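Local coordinates for protein salt-tolerant glutaminase (Micrococcus luteus, PDB 3AGD) that probably catalyses the hydrolysis of L-glutamine to L-glutamate and ammonium, as a salt-tolerant member of the glutaminase family, at residues D84-G93 with R232-Y243; V201-A212 with L266-V277. All coordinates share one frame; numbering follows the deposited sequence.

Contact 1 of 2, residues D84-G93 with R232-Y243; sequences DRQVGLNPSG and RVVSVMTSSGMY
Asp84 and Arg232 meet at one extremity of a contact in which the end of helix 80-84 and the irregular loop after it run along helix 227-240 of the glutaminase domain, whose fold belongs to the beta-lactamase clan. Charge pairing comes first. The salt bridge is end-on and bidentate: Arg232 NH1 donates to Asp84 OD1 (2.8 Å) and Arg232 NH2 to Asp84 OD2 (3.0 Å), with carboxylate and guanidinium nearly coplanar. Arg232 begins with CG anti to the backbone N (chi1 163°) and then bends at chi2 and chi3, which turns its head to meet the acid. NH1 is also hydrogen-bonded to the Tyr71 hydroxyl on helix 67-78, and this second bond helps to fix the rotation of the group.

Apolar packing continues the line. Leu89 crosses the arginine at about a right angle and lays CD2 over one guanidinium face, toward its rim, 3.7 Å from Arg232 CZ. The same methyl touches Val236 CG2, so a single leucine branch meets both charged and aliphatic neighbours. Farther along, Pro91 CB packs on Tyr243 CE1 (4.0 Å) and also rests against two oxygens, Ser240 OG and Ser239 O.

Polar links to the backbone close the other end. Ser92 N donates to Ser240 OG over 3.3 Å, and a water gives one bond to Ser92 O and another to Ser240 O, joining the two segments a second time. Beside them stands Tyr243, probably a substrate-binding residue. Its CG lies anti to the backbone N (chi1 -156°), directing the ring against the loop: one face is covered by the Ser92 carbonyl carbon, 3.6 Å above the ring plane and offset toward the rim, while Gly93 N approaches Tyr243 CD2 obliquely at 3.4 Å.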
# COMPACT_ATOMS: atom_id res chain seq x y z
N ASP A 84 5.21 -6.41 21.69
CA ASP A 84 6.49 -6.40 20.97
C ASP A 84 7.64 -6.99 21.77
O ASP A 84 8.65 -7.39 21.19
CB ASP A 84 6.83 -4.98 20.50
CG ASP A 84 5.91 -4.51 19.40
OD1 ASP A 84 5.08 -5.32 18.92
OD2 ASP A 84 6.00 -3.32 19.00
N ARG A 85 7.50 -7.04 23.09
CA ARG A 85 8.54 -7.63 23.93
C ARG A 85 8.52 -9.15 23.79
O ARG A 85 9.53 -9.81 24.04
CB ARG A 85 8.34 -7.26 25.40
CG ARG A 85 8.92 -5.92 25.84
CD ARG A 85 9.00 -5.83 27.37
NE ARG A 85 7.71 -5.55 28.00
CZ ARG A 85 7.17 -4.34 28.13
NH1 ARG A 85 7.81 -3.27 27.66
NH2 ARG A 85 5.99 -4.19 28.70
N GLN A 86 7.38 -9.71 23.39
CA GLN A 86 7.24 -11.16 23.26
C GLN A 86 7.06 -11.66 21.83
O GLN A 86 7.20 -12.85 21.56
CB GLN A 86 6.04 -11.65 24.08
CG GLN A 86 6.04 -11.26 25.56
CD GLN A 86 7.16 -11.92 26.36
OE1 GLN A 86 7.19 -11.84 27.58
NE2 GLN A 86 8.09 -12.57 25.66
N VAL A 87 6.74 -10.75 20.91
CA VAL A 87 6.52 -11.13 19.52
C VAL A 87 7.27 -10.17 18.60
O VAL A 87 7.04 -8.96 18.63
CB VAL A 87 5.00 -11.10 19.19
CG1 VAL A 87 4.77 -11.50 17.74
CG2 VAL A 87 4.24 -12.02 20.13
N GLY A 88 8.17 -10.71 17.80
CA GLY A 88 8.95 -9.88 16.89
C GLY A 88 8.23 -9.52 15.60
O GLY A 88 7.08 -9.88 15.39
N LEU A 89 8.93 -8.79 14.74
CA LEU A 89 8.38 -8.36 13.46
C LEU A 89 9.27 -8.89 12.34
O LEU A 89 9.14 -8.48 11.18
CB LEU A 89 8.35 -6.83 13.38
CG LEU A 89 7.56 -6.10 14.46
CD1 LEU A 89 7.80 -4.60 14.34
CD2 LEU A 89 6.09 -6.43 14.31
N ASN A 90 10.18 -9.78 12.70
CA ASN A 90 11.11 -10.35 11.74
C ASN A 90 10.43 -11.35 10.82
O ASN A 90 9.88 -12.35 11.28
CB ASN A 90 12.27 -11.03 12.47
CG ASN A 90 13.32 -11.57 11.52
OD1 ASN A 90 13.64 -12.76 11.54
ND2 ASN A 90 13.86 -10.69 10.69
N PRO A 91 10.43 -11.08 9.51
CA PRO A 91 9.79 -12.02 8.59
C PRO A 91 10.48 -13.39 8.62
O PRO A 91 11.71 -13.48 8.68
CB PRO A 91 9.90 -11.31 7.23
CG PRO A 91 11.07 -10.39 7.41
CD PRO A 91 10.91 -9.88 8.81
N SER A 92 9.69 -14.45 8.59
CA SER A 92 10.24 -15.79 8.66
C SER A 92 9.25 -16.88 8.24
O SER A 92 8.04 -16.66 8.22
CB SER A 92 10.72 -16.06 10.09
OG SER A 92 11.08 -17.41 10.29
N GLY A 93 9.79 -18.04 7.89
CA GLY A 93 8.97 -19.18 7.51
C GLY A 93 8.67 -19.97 8.77
O GLY A 93 9.15 -19.61 9.85
N ARG A 232 -0.65 -2.57 11.66
CA ARG A 232 0.41 -3.46 12.11
C ARG A 232 0.10 -4.88 11.69
O ARG A 232 0.99 -5.63 11.26
CB ARG A 232 0.54 -3.38 13.64
CG ARG A 232 1.31 -4.54 14.29
CD ARG A 232 2.77 -4.60 13.86
NE ARG A 232 3.62 -3.62 14.54
CZ ARG A 232 4.01 -3.72 15.81
NH1 ARG A 232 3.63 -4.75 16.56
NH2 ARG A 232 4.78 -2.78 16.34
N VAL A 233 -1.16 -5.26 11.79
CA VAL A 233 -1.57 -6.61 11.44
C VAL A 233 -1.39 -6.88 9.95
O VAL A 233 -0.81 -7.90 9.55
CB VAL A 233 -3.04 -6.86 11.83
CG1 VAL A 233 -3.51 -8.21 11.31
CG2 VAL A 233 -3.18 -6.81 13.35
N VAL A 234 -1.87 -5.96 9.12
CA VAL A 234 -1.74 -6.17 7.69
C VAL A 234 -0.27 -6.11 7.27
O VAL A 234 0.13 -6.79 6.33
CB VAL A 234 -2.58 -5.15 6.91
CG1 VAL A 234 -2.49 -5.44 5.42
CG2 VAL A 234 -4.03 -5.22 7.38
N SER A 235 0.55 -5.33 7.98
CA SER A 235 1.98 -5.25 7.65
C SER A 235 2.61 -6.62 7.90
O SER A 235 3.35 -7.13 7.05
CB SER A 235 2.70 -4.21 8.52
OG SER A 235 2.37 -2.88 8.13
N VAL A 236 2.32 -7.21 9.05
CA VAL A 236 2.86 -8.52 9.41
C VAL A 236 2.39 -9.62 8.46
O VAL A 236 3.13 -10.56 8.16
CB VAL A 236 2.50 -8.86 10.87
CG1 VAL A 236 2.91 -10.29 11.21
CG2 VAL A 236 3.19 -7.88 11.80
N MET A 237 1.15 -9.51 7.98
CA MET A 237 0.59 -10.47 7.04
C MET A 237 1.38 -10.36 5.73
O MET A 237 1.75 -11.36 5.11
CB MET A 237 -0.89 -10.17 6.76
CG MET A 237 -1.87 -10.64 7.82
SD MET A 237 -3.56 -10.04 7.48
CE MET A 237 -3.99 -11.02 6.04
N THR A 238 1.64 -9.13 5.32
CA THR A 238 2.37 -8.86 4.10
C THR A 238 3.75 -9.49 4.13
O THR A 238 4.12 -10.24 3.22
CB THR A 238 2.51 -7.33 3.88
OG1 THR A 238 1.21 -6.74 3.83
CG2 THR A 238 3.24 -7.04 2.57
N SER A 239 4.51 -9.21 5.18
CA SER A 239 5.87 -9.74 5.31
C SER A 239 6.02 -11.25 5.48
O SER A 239 6.95 -11.83 4.93
CB SER A 239 6.58 -9.04 6.48
OG SER A 239 6.70 -7.65 6.24
N SER A 240 5.12 -11.88 6.23
CA SER A 240 5.24 -13.32 6.46
C SER A 240 4.04 -14.21 6.16
O SER A 240 4.17 -15.43 6.15
CB SER A 240 5.66 -13.56 7.91
OG SER A 240 6.84 -12.84 8.20
N GLY A 241 2.89 -13.60 5.90
CA GLY A 241 1.71 -14.40 5.61
C GLY A 241 1.86 -15.47 4.55
O GLY A 241 1.35 -16.59 4.71
N MET A 242 2.55 -15.16 3.46
CA MET A 242 2.74 -16.11 2.36
C MET A 242 4.23 -16.32 2.07
O MET A 242 4.64 -16.48 0.92
CB MET A 242 2.05 -15.59 1.10
CG MET A 242 0.56 -15.32 1.27
SD MET A 242 -0.39 -16.80 1.64
CE MET A 242 -0.32 -17.65 0.09
N TYR A 243 5.02 -16.34 3.14
CA TYR A 243 6.48 -16.48 3.06
C TYR A 243 7.04 -17.61 2.20
O TYR A 243 8.00 -17.40 1.46
CB TYR A 243 7.05 -16.64 4.48
CG TYR A 243 8.51 -16.23 4.59
CD1 TYR A 243 8.87 -14.88 4.68
CD2 TYR A 243 9.52 -17.19 4.61
CE1 TYR A 243 10.19 -14.50 4.79
CE2 TYR A 243 10.86 -16.81 4.72
CZ TYR A 243 11.19 -15.47 4.81
OH TYR A 243 12.50 -15.08 4.93
O HOH W 1 5.34 -17.30 7.73

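Contact 2 of 2, residues V201-A212 with L266-V277; sequences VKDLAVMGACLA and LGALPGRVGIGV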
# COMPACT_ATOMS: atom_id res chain seq x y z
N VAL A 201 -16.29 -18.78 3.83
CA VAL A 201 -15.57 -17.86 2.95
C VAL A 201 -16.05 -16.43 3.21
O VAL A 201 -15.25 -15.50 3.27
CB VAL A 201 -15.85 -18.20 1.49
CG1 VAL A 201 -15.23 -17.16 0.59
CG2 VAL A 201 -15.30 -19.57 1.16
N LYS A 202 -17.36 -16.28 3.36
CA LYS A 202 -17.97 -14.98 3.60
C LYS A 202 -17.48 -14.36 4.90
O LYS A 202 -17.24 -13.16 4.97
CB LYS A 202 -19.49 -15.09 3.62
CG LYS A 202 -20.12 -15.41 2.27
CD LYS A 202 -21.64 -15.51 2.41
CE LYS A 202 -22.31 -15.78 1.08
NZ LYS A 202 -23.80 -15.86 1.21
N ASP A 203 -17.36 -15.18 5.94
CA ASP A 203 -16.88 -14.68 7.22
C ASP A 203 -15.49 -14.08 7.04
O ASP A 203 -15.22 -12.96 7.48
CB ASP A 203 -16.80 -15.81 8.25
CG ASP A 203 -18.16 -16.31 8.68
OD1 ASP A 203 -19.02 -15.48 9.06
OD2 ASP A 203 -18.37 -17.54 8.65
N LEU A 204 -14.60 -14.84 6.40
CA LEU A 204 -13.23 -14.38 6.17
C LEU A 204 -13.18 -13.06 5.41
O LEU A 204 -12.44 -12.15 5.78
CB LEU A 204 -12.42 -15.44 5.42
CG LEU A 204 -11.92 -16.63 6.22
CD1 LEU A 204 -11.08 -17.52 5.33
CD2 LEU A 204 -11.09 -16.14 7.41
N ALA A 205 -13.96 -12.96 4.34
CA ALA A 205 -13.99 -11.75 3.53
C ALA A 205 -14.30 -10.53 4.39
O ALA A 205 -13.60 -9.52 4.34
CB ALA A 205 -15.04 -11.89 2.41
N VAL A 206 -15.35 -10.63 5.20
CA VAL A 206 -15.76 -9.53 6.06
C VAL A 206 -14.71 -9.23 7.12
O VAL A 206 -14.43 -8.07 7.42
CB VAL A 206 -17.11 -9.82 6.73
CG1 VAL A 206 -17.49 -8.69 7.67
CG2 VAL A 206 -18.19 -10.01 5.65
N MET A 207 -14.15 -10.28 7.71
CA MET A 207 -13.12 -10.12 8.73
C MET A 207 -11.92 -9.41 8.08
O MET A 207 -11.38 -8.45 8.63
CB MET A 207 -12.71 -11.49 9.27
CG MET A 207 -13.81 -12.16 10.11
SD MET A 207 -13.60 -13.95 10.32
CE MET A 207 -12.39 -13.98 11.67
N GLY A 208 -11.55 -9.86 6.89
CA GLY A 208 -10.44 -9.25 6.18
C GLY A 208 -10.72 -7.79 5.87
O GLY A 208 -9.83 -6.94 5.99
N ALA A 209 -11.96 -7.48 5.47
CA ALA A 209 -12.35 -6.11 5.15
C ALA A 209 -12.17 -5.18 6.35
O ALA A 209 -11.79 -4.02 6.19
CB ALA A 209 -13.80 -6.08 4.68
N CYS A 210 -12.46 -5.69 7.55
CA CYS A 210 -12.30 -4.90 8.76
C CYS A 210 -10.85 -4.44 8.88
O CYS A 210 -10.56 -3.36 9.41
CB CYS A 210 -12.67 -5.73 10.00
SG CYS A 210 -14.45 -5.98 10.27
N LEU A 211 -9.93 -5.27 8.41
CA LEU A 211 -8.51 -4.93 8.45
C LEU A 211 -8.19 -3.98 7.29
O LEU A 211 -7.46 -3.01 7.46
CB LEU A 211 -7.65 -6.20 8.32
CG LEU A 211 -7.69 -7.24 9.44
CD1 LEU A 211 -6.88 -8.47 9.03
CD2 LEU A 211 -7.12 -6.63 10.73
N ALA A 212 -8.76 -4.26 6.12
CA ALA A 212 -8.53 -3.46 4.93
C ALA A 212 -8.98 -2.01 5.05
O ALA A 212 -8.36 -1.12 4.46
CB ALA A 212 -9.22 -4.11 3.73
N LEU A 266 -7.26 -16.08 3.67
CA LEU A 266 -7.72 -14.77 4.08
C LEU A 266 -6.91 -13.70 3.35
O LEU A 266 -5.68 -13.78 3.28
CB LEU A 266 -7.56 -14.63 5.59
CG LEU A 266 -7.98 -13.38 6.38
CD1 LEU A 266 -6.77 -12.52 6.65
CD2 LEU A 266 -9.06 -12.62 5.64
N GLY A 267 -7.60 -12.71 2.79
CA GLY A 267 -6.93 -11.64 2.09
C GLY A 267 -7.44 -10.30 2.60
O GLY A 267 -8.61 -10.18 2.97
N ALA A 268 -6.56 -9.31 2.65
CA ALA A 268 -6.94 -7.99 3.12
C ALA A 268 -6.10 -6.94 2.41
O ALA A 268 -4.93 -6.72 2.75
CB ALA A 268 -6.74 -7.89 4.63
N LEU A 269 -6.69 -6.30 1.40
CA LEU A 269 -6.02 -5.28 0.61
C LEU A 269 -6.51 -3.91 1.07
O LEU A 269 -7.64 -3.50 0.77
CB LEU A 269 -6.32 -5.49 -0.87
CG LEU A 269 -5.65 -4.50 -1.84
CD1 LEU A 269 -4.14 -4.56 -1.64
CD2 LEU A 269 -6.03 -4.83 -3.27
N PRO A 270 -5.67 -3.17 1.82
CA PRO A 270 -6.01 -1.85 2.34
C PRO A 270 -6.79 -0.92 1.42
O PRO A 270 -6.39 -0.67 0.28
CB PRO A 270 -4.66 -1.28 2.73
CG PRO A 270 -3.93 -2.50 3.20
CD PRO A 270 -4.27 -3.51 2.13
N GLY A 271 -7.90 -0.41 1.94
CA GLY A 271 -8.72 0.52 1.19
C GLY A 271 -9.56 -0.05 0.07
O GLY A 271 -10.32 0.69 -0.56
N ARG A 272 -9.46 -1.35 -0.20
CA ARG A 272 -10.27 -1.88 -1.28
C ARG A 272 -11.06 -3.16 -1.09
O ARG A 272 -12.21 -3.21 -1.51
CB ARG A 272 -9.42 -1.96 -2.54
CG ARG A 272 -9.20 -0.57 -3.12
CD ARG A 272 -8.04 -0.54 -4.04
NE ARG A 272 -6.78 -0.78 -3.36
CZ ARG A 272 -5.67 -1.08 -4.02
NH1 ARG A 272 -5.71 -1.17 -5.34
NH2 ARG A 272 -4.53 -1.30 -3.37
N VAL A 273 -10.49 -4.18 -0.46
CA VAL A 273 -11.26 -5.41 -0.33
C VAL A 273 -10.78 -6.42 0.71
O VAL A 273 -9.60 -6.52 1.01
CB VAL A 273 -11.33 -6.10 -1.72
CG1 VAL A 273 -10.00 -6.77 -2.04
CG2 VAL A 273 -12.49 -7.08 -1.77
N GLY A 274 -11.74 -7.15 1.26
CA GLY A 274 -11.46 -8.21 2.21
C GLY A 274 -11.70 -9.47 1.40
O GLY A 274 -12.71 -9.55 0.70
N ILE A 275 -10.80 -10.44 1.46
CA ILE A 275 -10.97 -11.66 0.67
C ILE A 275 -11.02 -12.95 1.48
O ILE A 275 -10.25 -13.14 2.42
CB ILE A 275 -9.83 -11.79 -0.36
CG1 ILE A 275 -9.85 -10.60 -1.31
CG2 ILE A 275 -9.96 -13.11 -1.12
CD1 ILE A 275 -8.57 -10.45 -2.12
N GLY A 276 -11.94 -13.82 1.10
CA GLY A 276 -12.07 -15.10 1.75
C GLY A 276 -12.17 -16.14 0.66
O GLY A 276 -12.99 -16.01 -0.24
N VAL A 277 -11.31 -17.16 0.69
CA VAL A 277 -11.36 -18.22 -0.31
C VAL A 277 -11.33 -19.56 0.40
O VAL A 277 -10.69 -19.71 1.45
CB VAL A 277 -10.17 -18.17 -1.29
CG1 VAL A 277 -10.43 -19.11 -2.47
CG2 VAL A 277 -9.94 -16.76 -1.78
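Leu266 extends across to the helix because its CG points opposite the backbone N (chi1 -178°), and CD2 there sits 3.4 Å from Leu204 O and also touches Gly208 CA. Leu204 has CG beside its backbone N, anti to the carbonyl carbon; its CB lies over Gly276 CA, while CD2 packs against Leu266 CB.

Glycines make the approach possible. Gly208 on the helix and Gly274 and Gly276 on the strand have no side chain, and this lets the two main chains come into direct van der Waals contact. Gly274 CA makes a CA-H...O contact of 3.3 Å with Ala205 O, and Gly276 CA a longer one with Val201 O. Small side chains line much of the rest: Ala268 CB lies 3.5 Å from Gly208 O, Ala205 CB sits by Gly274 O, and Ala209 CB by Gly274 CA.

This is helix 201-212 packed on one face of the five-stranded antiparallel sheet of the glutaminase domain, over the hairpin of strands 264-269 and 273-278. The helix runs roughly antiparallel to segment 273-277, at 152°, and their axes approach to 5.4 Å, a spacing that the glycines permit.

At the hairpin end, Leu269 faces both Arg272 and Val273 in a classic beta bulge, and its carbonyl accepts from both of their N-H groups. Ala212 CB nestles 3.4 Å from that same Leu269 O. In the turn, Gly271 N donates to Ala212 O over 2.7 Å, nearly straight at the hydrogen (170°) but from above the carbonyl plane.

Contacts 1 and 2 have centres 18 Å apart and belong to the same glutaminase domain. Their segments alternate along the chain, 84-93, 201-212, 232-243 and 266-277, and the second and third belong to helices that follow each other in sequence. Helix 227-240 joins the two: the loop lies along it in contact 1, while Met237 packs on Leu266 and Val234 on Leu211, Ala268 and Pro270 of contact 2. Helices 201-212 and 227-240 thus lie side by side against the sheet, with the loop along the side of helix 227-240. Contact 2 is buried and contact 1 only partly so, yet both reach the second subunit.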